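Long-range contacts in lipoprotein (Streptococcus pneumoniae serotype 4, PDB 6JF1), which binds L-methionine and probably delivers it to an ABC importer, as the substrate-binding lipoprotein of that transporter: residues Asn34-Glu39 / Val206-Leu211; Ile102-Ile107 / Tyr230-Ala235; Asn132-Val137 / Ser194-Ala199. One frame throughout, in Å; residues are numbered along the deposited sequence.

Contact 1 of 3, residues Asn34-Glu39 / Val206-Leu211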
# COMPACT_ATOMS: atom_id res chain seq x y z
N ASN A 34 2.43 9.37 -2.10
CA ASN A 34 1.49 10.17 -2.95
C ASN A 34 0.46 9.25 -3.64
O ASN A 34 0.80 8.17 -4.11
CB ASN A 34 2.22 11.08 -3.94
CG ASN A 34 3.22 10.41 -4.87
OD1 ASN A 34 3.26 9.19 -5.05
ND2 ASN A 34 4.06 11.23 -5.49
N ARG A 35 -0.80 9.68 -3.65
CA ARG A 35 -1.87 8.99 -4.38
C ARG A 35 -2.64 10.03 -5.21
O ARG A 35 -2.59 11.19 -4.92
CB ARG A 35 -2.82 8.27 -3.41
CG ARG A 35 -2.10 7.22 -2.57
CD ARG A 35 -3.04 6.48 -1.66
NE ARG A 35 -4.13 5.79 -2.36
CZ ARG A 35 -5.08 5.10 -1.73
NH1 ARG A 35 -5.04 4.98 -0.41
NH2 ARG A 35 -6.04 4.51 -2.42
N SER A 36 -3.34 9.58 -6.24
CA SER A 36 -3.95 10.45 -7.25
C SER A 36 -5.46 10.62 -7.04
O SER A 36 -6.08 9.92 -6.26
CB SER A 36 -3.69 9.88 -8.63
OG SER A 36 -2.31 10.00 -8.92
N GLY A 37 -6.02 11.56 -7.79
CA GLY A 37 -7.45 11.87 -7.73
C GLY A 37 -7.88 12.31 -6.34
O GLY A 37 -7.26 13.14 -5.68
N SER A 38 -8.97 11.75 -5.88
CA SER A 38 -9.53 12.25 -4.67
C SER A 38 -9.04 11.46 -3.44
O SER A 38 -9.59 11.64 -2.37
CB SER A 38 -11.04 12.18 -4.81
OG SER A 38 -11.44 12.96 -5.93
N GLU A 39 -8.02 10.59 -3.58
CA GLU A 39 -7.72 9.59 -2.53
C GLU A 39 -7.14 10.23 -1.27
O GLU A 39 -7.15 9.62 -0.23
CB GLU A 39 -6.87 8.43 -3.09
CG GLU A 39 -7.61 7.76 -4.22
CD GLU A 39 -6.99 6.55 -4.90
OE1 GLU A 39 -5.78 6.37 -4.78
OE2 GLU A 39 -7.76 5.80 -5.55
N VAL A 206 -2.57 2.72 -8.16
CA VAL A 206 -3.61 2.36 -9.10
C VAL A 206 -4.09 3.63 -9.84
O VAL A 206 -4.19 3.64 -11.06
CB VAL A 206 -4.74 1.69 -8.31
CG1 VAL A 206 -6.09 1.86 -8.98
CG2 VAL A 206 -4.43 0.22 -8.07
N THR A 207 -4.38 4.70 -9.10
CA THR A 207 -5.08 5.86 -9.71
C THR A 207 -4.12 6.66 -10.61
O THR A 207 -4.51 7.10 -11.71
CB THR A 207 -5.89 6.67 -8.69
OG1 THR A 207 -6.77 5.75 -8.05
CG2 THR A 207 -6.74 7.75 -9.32
N GLU A 208 -2.88 6.80 -10.17
CA GLU A 208 -1.84 7.49 -10.95
C GLU A 208 -1.70 6.84 -12.34
O GLU A 208 -1.36 7.52 -13.30
CB GLU A 208 -0.50 7.48 -10.22
CG GLU A 208 0.55 8.39 -10.85
CD GLU A 208 1.33 7.85 -12.05
OE1 GLU A 208 1.33 6.60 -12.27
OE2 GLU A 208 1.95 8.68 -12.78
N ALA A 209 -1.86 5.53 -12.43
CA ALA A 209 -1.69 4.84 -13.72
C ALA A 209 -3.02 4.81 -14.48
O ALA A 209 -3.14 4.24 -15.55
CB ALA A 209 -1.15 3.44 -13.48
N LYS A 210 -4.03 5.39 -13.89
CA LYS A 210 -5.38 5.45 -14.43
C LYS A 210 -5.98 4.04 -14.53
O LYS A 210 -6.70 3.76 -15.49
CB LYS A 210 -5.40 6.17 -15.79
CG LYS A 210 -4.41 7.32 -15.99
N LEU A 211 -5.74 3.15 -13.58
CA LEU A 211 -6.36 1.82 -13.66
C LEU A 211 -7.71 1.81 -12.93
O LEU A 211 -7.93 2.52 -11.93
CB LEU A 211 -5.45 0.76 -13.04
CG LEU A 211 -4.00 0.78 -13.51
CD1 LEU A 211 -3.22 -0.29 -12.76
CD2 LEU A 211 -3.91 0.54 -15.02
O HOH W 1 -2.25 6.66 -7.17
O HOH W 2 -4.28 4.93 -6.15
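The hydroxyl of Thr207 donates to the carboxylate of Glu39, OG1 to OE2, over 2.7 Å. The two side chains come from opposite directions, and the hydroxyl meets OE2 from above the carboxylate plane, 54° out of it. Thr207 has OG1 beside its own backbone N (chi1 -55°), a turn that gives the hydroxyl to Glu39 and leaves CG2 to pack on CB of Ser36 at 3.8 Å. The other carboxylate oxygen of Glu39 is held from within its own segment: Arg35 NE forms a salt bridge to OE1 at 3.0 Å, with OE1 tilted 24° out of the guanidinium plane, and NH2 adds a weak bond to the same oxygen. One face of this guanidinium lies against Glu39 CB. Both oxygens are thus engaged, which restrains the rotation of the carboxylate, although neither partner lies in its plane, and the nearby positive charge would probably favour its ionised form. Arg35 has a second acidic partner in Asp272.

Beside this polar pair, Ser36 leans on the start of the Thr207-Lys210 turn, with OG 3.3 Å from CA of Glu208. The carboxylate of Glu208 leads off to a salt bridge with Arg191. One water joins the backbones, accepting from Ser36 N at 3.3 Å and Glu208 N at 3.1 Å; another accepts from Thr207 N at 3.0 Å. Gly37, with positive phi, occupies the second position of the type II' turn from Ser36 to Glu39, close to the Thr207 methyl.

The contact thus joins two loops that follow strands of different sheets, 27-33 and 198-201. Such bridging between the two lobes is consistent with the closed, ligand-bound form of a substrate-binding protein.

Contact 2 of 3, residues Ile102-Ile107 / Tyr230-Ala235. With MET (methionine), chain B.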
# COMPACT_ATOMS: atom_id res chain seq x y z
N ILE A 102 -0.43 2.60 15.91
CA ILE A 102 -1.24 3.23 16.97
C ILE A 102 -2.70 3.33 16.51
O ILE A 102 -3.52 3.84 17.26
CB ILE A 102 -0.66 4.61 17.35
CG1 ILE A 102 -0.63 5.53 16.13
CG2 ILE A 102 0.73 4.43 17.95
CD1 ILE A 102 -0.28 6.98 16.42
N ALA A 103 -3.00 2.88 15.28
CA ALA A 103 -4.39 2.81 14.76
C ALA A 103 -4.39 2.00 13.47
O ALA A 103 -3.43 2.13 12.69
CB ALA A 103 -4.92 4.21 14.49
N ASP A 104 -5.46 1.23 13.21
CA ASP A 104 -5.67 0.59 11.90
C ASP A 104 -6.51 1.53 11.02
O ASP A 104 -7.35 2.28 11.51
CB ASP A 104 -6.44 -0.74 11.99
CG ASP A 104 -5.84 -1.82 12.87
OD1 ASP A 104 -4.64 -1.75 13.20
OD2 ASP A 104 -6.60 -2.72 13.24
N THR A 105 -6.29 1.48 9.70
CA THR A 105 -6.97 2.43 8.81
C THR A 105 -7.90 1.66 7.87
O THR A 105 -9.09 1.49 8.15
CB THR A 105 -5.99 3.39 8.11
OG1 THR A 105 -5.07 2.59 7.36
CG2 THR A 105 -5.26 4.30 9.09
N TYR A 106 -7.33 1.08 6.82
CA TYR A 106 -8.11 0.45 5.82
C TYR A 106 -7.39 -0.83 5.32
O TYR A 106 -6.20 -1.07 5.64
CB TYR A 106 -8.37 1.48 4.73
CG TYR A 106 -7.14 1.83 3.94
CD1 TYR A 106 -6.76 1.00 2.90
CD2 TYR A 106 -6.38 2.97 4.19
CE1 TYR A 106 -5.66 1.27 2.12
CE2 TYR A 106 -5.26 3.26 3.40
CZ TYR A 106 -4.89 2.39 2.38
OH TYR A 106 -3.79 2.55 1.57
N ILE A 107 -8.12 -1.67 4.59
CA ILE A 107 -7.55 -2.77 3.82
C ILE A 107 -7.93 -2.53 2.36
O ILE A 107 -8.96 -1.94 2.07
CB ILE A 107 -8.03 -4.13 4.34
CG1 ILE A 107 -7.21 -5.28 3.75
CG2 ILE A 107 -9.55 -4.30 4.10
CD1 ILE A 107 -7.53 -6.66 4.33
N TYR A 230 -3.87 -5.20 6.94
CA TYR A 230 -4.48 -3.92 7.40
C TYR A 230 -3.43 -2.80 7.38
O TYR A 230 -2.34 -2.95 7.93
CB TYR A 230 -5.00 -3.99 8.83
CG TYR A 230 -6.32 -4.70 8.99
CD1 TYR A 230 -6.85 -5.45 7.95
CD2 TYR A 230 -7.04 -4.62 10.18
CE1 TYR A 230 -8.04 -6.15 8.10
CE2 TYR A 230 -8.25 -5.28 10.34
CZ TYR A 230 -8.74 -6.06 9.29
OH TYR A 230 -9.94 -6.70 9.39
N ASN A 231 -3.81 -1.65 6.82
CA ASN A 231 -2.96 -0.43 6.89
C ASN A 231 -3.12 0.21 8.28
O ASN A 231 -4.14 0.01 8.96
CB ASN A 231 -3.29 0.53 5.74
CG ASN A 231 -2.75 0.01 4.42
OD1 ASN A 231 -2.09 0.75 3.70
ND2 ASN A 231 -3.05 -1.23 4.05
N ILE A 232 -2.13 1.01 8.65
CA ILE A 232 -1.91 1.48 10.00
C ILE A 232 -1.34 2.91 9.98
O ILE A 232 -0.69 3.38 8.97
CB ILE A 232 -0.95 0.52 10.76
CG1 ILE A 232 0.34 0.22 9.97
CG2 ILE A 232 -1.66 -0.79 11.15
CD1 ILE A 232 1.39 -0.62 10.73
N ILE A 233 -1.51 3.58 11.12
CA ILE A 233 -0.79 4.79 11.43
C ILE A 233 0.35 4.38 12.36
O ILE A 233 0.14 3.60 13.31
CB ILE A 233 -1.67 5.83 12.16
CG1 ILE A 233 -3.02 6.10 11.47
CG2 ILE A 233 -0.89 7.13 12.34
CD1 ILE A 233 -2.88 6.65 10.09
N VAL A 234 1.52 4.97 12.13
CA VAL A 234 2.71 4.50 12.80
C VAL A 234 3.48 5.69 13.39
O VAL A 234 3.61 6.73 12.75
CB VAL A 234 3.58 3.70 11.80
CG1 VAL A 234 4.99 3.48 12.30
CG2 VAL A 234 2.95 2.37 11.45
N ALA A 235 4.07 5.49 14.58
CA ALA A 235 4.92 6.46 15.24
C ALA A 235 6.16 5.75 15.80
O ALA A 235 6.21 4.53 15.87
CB ALA A 235 4.15 7.16 16.36
N MET B . -1.53 0.58 0.92
CA MET B . -0.64 -0.59 0.57
C MET B . -1.50 -1.85 0.56
O MET B . -1.33 -2.71 -0.33
CB MET B . 0.48 -0.76 1.61
CG MET B . 1.63 -1.67 1.11
SD MET B . 2.92 -1.83 2.37
CE MET B . 3.85 -0.31 2.12
OXT MET B . -2.42 -1.98 1.42
O HOH W 3 -2.76 3.94 6.58
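An antiparallel strand pair in the seven-stranded mixed sheet of one lobe leads to the methionine pocket, strand 231-235 lying beside strand 100-107. At the end away from the ligand, Ile102 N donates to Ile233 O and Ile233 N returns a 2.9 Å bond to Ala103 O. Asp104 and Ile232 follow as a non-hydrogen-bonded pair. The first strand then breaks its regular path at Thr105, whose N still reaches Asn231 O, but from well above the carbonyl plane. Beyond the break Asn231 N donates to Tyr106 O at 2.7 Å.

Apolar packing accompanies these bonds. Thr105 CG2 presses on Ile233 CD1 at 3.5 Å, a tight fit between side chains that cross at about a right angle, while Ala103 CB rests on Ile233 CG1. Tyr230 is flanked at its ring edge by Ile107 CD1 and Asp104 OD2; the polar partner of the Asp104 carboxylate is Tyr85, through OD1. A water lies 2.8 Å from Thr105 OG1 and donates to Ile232 O.

The pocket end rests on Asn231. Its CB sits over the centre of the Tyr106 ring in a CH-pi contact, 4.1 Å from the centroid, and its amide is stacked on that ring with the planes 21° apart. Tyr106 takes the turn between its backbone N and carbonyl carbon (chi1 70°), which brings the ring beneath Asn231; its hydroxyl is bonded to Asn203. Asn231 turns both amide atoms to the ligand: OD1 accepts from the methionine N at 2.8 Å, and ND2, which also has a weak bond to Trp229 O, donates to OXT at 2.8 Å, nearly straight (168°). This two-point reading of the alpha-amino and carboxylate groups by one asparagine belongs to the amino-acid pocket between the two lobes.

Contact 3 of 3, residues Asn132-Val137 / Ser194-Ala199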
# COMPACT_ATOMS: atom_id res chain seq x y z
N ASN A 132 4.80 -18.23 -21.88
CA ASN A 132 6.00 -17.38 -22.05
C ASN A 132 5.71 -15.91 -21.69
O ASN A 132 6.59 -15.03 -21.86
CB ASN A 132 6.58 -17.46 -23.47
CG ASN A 132 6.89 -18.88 -23.90
OD1 ASN A 132 7.32 -19.71 -23.11
ND2 ASN A 132 6.67 -19.17 -25.17
N GLY A 133 4.49 -15.62 -21.22
CA GLY A 133 4.17 -14.25 -20.75
C GLY A 133 5.05 -13.77 -19.58
O GLY A 133 5.80 -14.53 -18.93
N GLU A 134 4.95 -12.47 -19.33
CA GLU A 134 5.70 -11.82 -18.26
C GLU A 134 4.70 -11.15 -17.31
O GLU A 134 3.79 -10.44 -17.76
CB GLU A 134 6.63 -10.80 -18.87
CG GLU A 134 7.30 -9.91 -17.85
CD GLU A 134 8.48 -9.15 -18.44
OE1 GLU A 134 8.40 -8.78 -19.62
OE2 GLU A 134 9.46 -8.94 -17.72
N ILE A 135 4.84 -11.46 -16.03
CA ILE A 135 4.09 -10.83 -14.97
C ILE A 135 5.06 -10.07 -14.06
O ILE A 135 6.08 -10.63 -13.58
CB ILE A 135 3.29 -11.90 -14.21
CG1 ILE A 135 2.40 -12.69 -15.16
CG2 ILE A 135 2.49 -11.26 -13.06
CD1 ILE A 135 1.38 -13.52 -14.45
N ALA A 136 4.74 -8.79 -13.83
CA ALA A 136 5.48 -7.91 -12.90
C ALA A 136 4.85 -7.98 -11.50
O ALA A 136 3.62 -7.98 -11.38
CB ALA A 136 5.43 -6.49 -13.40
N VAL A 137 5.70 -8.03 -10.49
CA VAL A 137 5.27 -8.05 -9.09
C VAL A 137 6.16 -7.08 -8.28
O VAL A 137 7.27 -6.77 -8.70
CB VAL A 137 5.31 -9.48 -8.49
CG1 VAL A 137 4.39 -10.44 -9.23
CG2 VAL A 137 6.74 -10.03 -8.39
N SER A 194 1.96 -1.27 -19.67
CA SER A 194 2.07 -0.95 -21.06
C SER A 194 3.00 -1.97 -21.75
O SER A 194 2.93 -2.12 -22.96
CB SER A 194 2.60 0.45 -21.20
OG SER A 194 3.85 0.57 -20.51
N SER A 195 3.84 -2.68 -21.01
CA SER A 195 4.77 -3.57 -21.72
C SER A 195 4.91 -4.97 -21.07
O SER A 195 5.91 -5.66 -21.31
CB SER A 195 6.11 -2.89 -21.89
OG SER A 195 6.86 -2.98 -20.69
N VAL A 196 3.96 -5.39 -20.24
CA VAL A 196 3.99 -6.77 -19.75
C VAL A 196 2.60 -7.36 -19.96
O VAL A 196 1.68 -6.66 -20.39
CB VAL A 196 4.47 -6.90 -18.28
CG1 VAL A 196 5.87 -6.33 -18.10
CG2 VAL A 196 3.51 -6.28 -17.27
N ASP A 197 2.45 -8.63 -19.62
CA ASP A 197 1.19 -9.34 -19.83
C ASP A 197 0.19 -9.07 -18.70
O ASP A 197 -1.04 -8.99 -18.93
CB ASP A 197 1.48 -10.81 -20.14
CG ASP A 197 2.20 -10.93 -21.48
OD1 ASP A 197 1.56 -10.55 -22.49
OD2 ASP A 197 3.41 -11.29 -21.49
N ALA A 198 0.71 -8.99 -17.47
CA ALA A 198 -0.07 -8.70 -16.27
C ALA A 198 0.89 -8.15 -15.20
O ALA A 198 2.10 -8.33 -15.34
CB ALA A 198 -0.81 -9.94 -15.78
N ALA A 199 0.34 -7.50 -14.17
CA ALA A 199 1.14 -6.95 -13.01
C ALA A 199 0.30 -7.01 -11.74
O ALA A 199 -0.92 -6.78 -11.77
CB ALA A 199 1.59 -5.50 -13.27
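Strands 134-138 and 198-201 are parallel neighbours in the second lobe's sheet; the first also pairs in parallel with strand 180-184 on its other flank, and helix 141-153 packs against Ile135 and Val137.

The backbone bonding is centred on Glu134. Its carbonyl O accepts a bond from Asp197 N at 2.9 Å, lying in the carbonyl plane, and a longer, weak one from Ala198 N. Two residues on, Ala136 N donates to Ala198 O at 3.1 Å. CA-H...O contacts run alongside: Ile135 CA approaches Ala198 O, and Ala199 CA approaches Ala136 O.

Apolar contacts fall on both faces. Ile135 and Ala198 share one, CG1 to CB at 4.3 Å. On the other, the methyl of Ala136 lies 4.0 Å from that of Ala199, and Val196 CG2 adds to the same patch. The aliphatic run of Glu134, with CG anti to the backbone N (chi1 171°), crosses Val196 at about a right angle, CG meeting CG1 at 3.9 Å, while OE2 goes on to Thr182.

Side-chain bonding to the main chain completes the join. Asp197, whose OD1 binds Tyr123, turns OD2 back to the start of the strand, close against Gly133 CA, where the anti lone pair of OD2 receives Glu134 N at 2.9 Å.

Overall arrangement
Contact 2 lies in the seven-stranded sheet of one lobe and contact 3 in the six-stranded sheet of the other, on opposite sides of the chain's centre, their centres 31 Å apart. Contact 1 joins loops from both lobes and lies about 20 Å, centre to centre, from each. It touches contact 2 directly: Arg35 NH1 packs 3.4 Å from Tyr106 OH, linking the interlobe junction to the pocket wall. Methionine is bonded by Asn231 of contact 2, with Arg146, Asn202 and Asn203 also holding it. Contact 3 stands back from the ligand, the Ala199 side chain about 14 Å away, although strand 198-201 leads on toward Asn202 and Asn203.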